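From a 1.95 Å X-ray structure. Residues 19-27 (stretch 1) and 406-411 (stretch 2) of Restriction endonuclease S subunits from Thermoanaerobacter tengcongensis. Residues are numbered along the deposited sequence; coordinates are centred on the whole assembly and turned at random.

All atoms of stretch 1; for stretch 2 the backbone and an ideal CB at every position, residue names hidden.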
# COMPACT_ATOMS: atom_id res chain seq x y z
N PRO A 19 -21.02 -1.69 -27.97
CA PRO A 19 -19.75 -1.14 -27.45
C PRO A 19 -18.53 -1.99 -27.77
O PRO A 19 -17.51 -1.42 -28.14
CB PRO A 19 -19.97 -1.08 -25.94
CG PRO A 19 -21.44 -0.87 -25.80
CD PRO A 19 -22.07 -1.67 -26.94
N TYR A 20 -18.62 -3.30 -27.58
CA TYR A 20 -17.56 -4.22 -27.98
C TYR A 20 -18.21 -5.57 -28.24
O TYR A 20 -19.35 -5.79 -27.85
CB TYR A 20 -16.42 -4.33 -26.96
CG TYR A 20 -16.84 -4.76 -25.57
CD1 TYR A 20 -17.04 -6.10 -25.27
CD2 TYR A 20 -17.03 -3.82 -24.56
CE1 TYR A 20 -17.44 -6.49 -23.98
CE2 TYR A 20 -17.41 -4.20 -23.29
CZ TYR A 20 -17.62 -5.54 -23.01
OH TYR A 20 -18.02 -5.91 -21.75
N LYS A 21 -17.48 -6.44 -28.92
CA LYS A 21 -18.04 -7.69 -29.42
C LYS A 21 -18.15 -8.74 -28.30
O LYS A 21 -17.18 -9.02 -27.61
CB LYS A 21 -17.17 -8.23 -30.55
CG LYS A 21 -17.74 -9.46 -31.23
CD LYS A 21 -16.71 -10.02 -32.22
CE LYS A 21 -17.37 -10.80 -33.34
NZ LYS A 21 -18.55 -11.57 -32.85
N LEU A 22 -19.33 -9.33 -28.16
CA LEU A 22 -19.60 -10.29 -27.07
C LEU A 22 -19.60 -11.68 -27.64
O LEU A 22 -19.80 -11.85 -28.86
CB LEU A 22 -20.98 -10.02 -26.48
CG LEU A 22 -21.19 -8.62 -25.92
CD1 LEU A 22 -22.60 -8.48 -25.38
CD2 LEU A 22 -20.16 -8.34 -24.85
N PRO A 23 -19.37 -12.69 -26.78
CA PRO A 23 -19.46 -14.08 -27.24
C PRO A 23 -20.83 -14.38 -27.82
O PRO A 23 -21.79 -13.68 -27.51
CB PRO A 23 -19.24 -14.89 -25.96
CG PRO A 23 -18.38 -13.99 -25.10
CD PRO A 23 -18.91 -12.60 -25.38
N PRO A 24 -20.91 -15.40 -28.67
CA PRO A 24 -22.17 -15.87 -29.25
C PRO A 24 -23.22 -16.08 -28.15
O PRO A 24 -22.92 -16.67 -27.11
CB PRO A 24 -21.80 -17.24 -29.82
CG PRO A 24 -20.35 -17.15 -30.10
CD PRO A 24 -19.77 -16.26 -29.04
N GLY A 25 -24.43 -15.60 -28.38
CA GLY A 25 -25.51 -15.84 -27.44
C GLY A 25 -25.68 -14.75 -26.39
O GLY A 25 -26.74 -14.64 -25.79
N TRP A 26 -24.64 -13.95 -26.15
CA TRP A 26 -24.80 -12.79 -25.27
C TRP A 26 -25.49 -11.67 -26.03
O TRP A 26 -25.48 -11.65 -27.26
CB TRP A 26 -23.44 -12.29 -24.83
CG TRP A 26 -22.61 -13.18 -23.98
CD1 TRP A 26 -22.55 -14.54 -23.99
CD2 TRP A 26 -21.64 -12.73 -23.04
NE1 TRP A 26 -21.62 -14.97 -23.09
CE2 TRP A 26 -21.04 -13.87 -22.49
CE3 TRP A 26 -21.24 -11.46 -22.59
CZ2 TRP A 26 -20.05 -13.80 -21.51
CZ3 TRP A 26 -20.23 -11.39 -21.62
CH2 TRP A 26 -19.66 -12.55 -21.09
N ARG A 27 -26.09 -10.72 -25.32
CA ARG A 27 -26.66 -9.55 -25.97
C ARG A 27 -26.42 -8.26 -25.18
O ARG A 27 -26.20 -8.29 -23.97
CB ARG A 27 -28.17 -9.75 -26.19
CG ARG A 27 -28.87 -10.24 -24.94
CD ARG A 27 -30.25 -10.83 -25.22
NE ARG A 27 -31.16 -9.74 -25.47
CZ ARG A 27 -32.14 -9.36 -24.66
NH1 ARG A 27 -32.39 -10.02 -23.54
NH2 ARG A 27 -32.87 -8.32 -25.00
N UNK A 406 -12.00 -9.02 -17.63
CA UNK A 406 -11.97 -10.37 -18.22
C UNK A 406 -13.36 -11.04 -18.22
O UNK A 406 -13.78 -11.64 -19.21
CB UNK A 406 -10.98 -11.25 -17.45
N UNK A 407 -14.06 -10.92 -17.10
CA UNK A 407 -15.37 -11.54 -16.95
C UNK A 407 -16.33 -11.05 -18.02
O UNK A 407 -17.03 -11.84 -18.64
CB UNK A 407 -15.94 -11.26 -15.56
N UNK A 408 -16.35 -9.74 -18.26
CA UNK A 408 -17.44 -9.20 -19.06
C UNK A 408 -17.12 -9.13 -20.54
O UNK A 408 -17.91 -8.62 -21.32
CB UNK A 408 -17.81 -7.80 -18.56
N UNK A 409 -15.98 -9.70 -20.90
CA UNK A 409 -15.56 -9.87 -22.30
C UNK A 409 -15.71 -11.36 -22.66
O UNK A 409 -15.49 -11.76 -23.80
CB UNK A 409 -14.12 -9.39 -22.51
N UNK A 410 -16.04 -12.18 -21.67
CA UNK A 410 -16.21 -13.60 -21.87
C UNK A 410 -14.92 -14.39 -21.76
O UNK A 410 -14.81 -15.51 -22.26
CB UNK A 410 -16.84 -13.85 -23.24
N UNK A 411 -13.92 -13.81 -21.11
CA UNK A 411 -12.61 -14.44 -21.05
C UNK A 411 -12.34 -15.22 -19.77
O UNK A 411 -11.24 -15.69 -19.56
CB UNK A 411 -11.53 -13.37 -21.22

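Stretch 2 leaves a helix and passes through a short turn across an irregular segment, stretch 1, whose Tyr-20, Pro-23 and Trp-26 all direct their CA-to-CB bonds toward it. Position 406 is helical, and its ideal CB has nothing of stretch 1 within 5.5 Å; stretch 1 sets no requirement there, and many side chains would serve. The residue is Lys-406, out of reach of stretch 1; Lys-406 O accepts a hydrogen bond from N of position 411 at 2.9 Å.

Position 407, still helical, points its CB away from stretch 1, which again leaves the choice open. It is Ala-407, and its contribution is made by the backbone: its O lies 3.7 Å from Trp-26 CH2, near the plane of the indole at its edge.

At position 408 the backbone leaves helical angles (phi/psi -92/7) and the CB points sideways, 3.7 Å from Tyr-20 OH and 5.3 Å from Trp-26 CZ3. An apolar or aromatic residue could lie beside these rings, though others could turn outward. The residue is Phe-408, chi1 m, with the end of its side chain leading away. Tyr-20 OH donates a hydrogen bond to Phe-408 O at 2.7 Å, the one direct hydrogen bond between the stretches, and Trp-26 CZ3 packs 3.6 Å from the same oxygen.

Position 409 points its CB away, yet that atom is only 4.6 Å from Tyr-20 CE1, and a face of the phenol ring is open to a chain long enough to curl back. A long cationic or flexible apolar side chain would suit. Arg-409 does this: its end returns to the ring, placing CZ 3.8 Å from the centroid of the Tyr-20 ring and 12° off the normal, a cation-pi contact over the face. Its backbone O shares a water with Lys-21 O, at 3.1 Å and 2.8 Å respectively from the water O.

Position 410 is the most restrictive. Its phi/psi of 86/21 would jam a CB against the preceding carbonyl, and the ideal CB, pointing toward stretch 1, would sit 2.4 Å from Pro-23 CG. Both arguments call for glycine. Gly-410 lets the proline ring approach, with Pro-23 CG 3.9 Å from Gly-410 CA, while Trp-26 CH2 lies 3.7 Å from Gly-410 N.

Position 411 points away into space that stretch 1 leaves empty, so stretch 1 sets no requirement and many side chains would serve, polar ones among them. It is Asp-411, which makes no contact with stretch 1.

Stretch 2 (406-411) KAFRGD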
# COMPACT_ATOMS: atom_id res chain seq x y z
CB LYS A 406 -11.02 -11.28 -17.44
CG LYS A 406 -9.58 -10.81 -17.39
CD LYS A 406 -8.74 -11.85 -16.64
CE LYS A 406 -7.40 -11.29 -16.16
NZ LYS A 406 -6.44 -12.41 -15.99
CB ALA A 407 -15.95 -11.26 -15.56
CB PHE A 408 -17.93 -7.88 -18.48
CG PHE A 408 -18.40 -8.02 -17.05
CD1 PHE A 408 -19.27 -9.04 -16.70
CD2 PHE A 408 -17.96 -7.15 -16.06
CE1 PHE A 408 -19.72 -9.19 -15.40
CE2 PHE A 408 -18.39 -7.29 -14.75
CZ PHE A 408 -19.26 -8.31 -14.41
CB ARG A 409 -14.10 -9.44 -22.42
CG ARG A 409 -13.63 -9.04 -23.78
CD ARG A 409 -12.53 -8.00 -23.66
NE ARG A 409 -13.08 -6.71 -23.22
CZ ARG A 409 -13.45 -5.73 -24.05
NH1 ARG A 409 -13.31 -5.87 -25.37
NH2 ARG A 409 -13.94 -4.61 -23.54
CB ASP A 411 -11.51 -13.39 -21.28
CG ASP A 411 -11.47 -12.92 -22.72
OD1 ASP A 411 -11.89 -13.69 -23.62
OD2 ASP A 411 -11.05 -11.77 -22.97
O HOH W 1 -16.03 -11.41 -26.88
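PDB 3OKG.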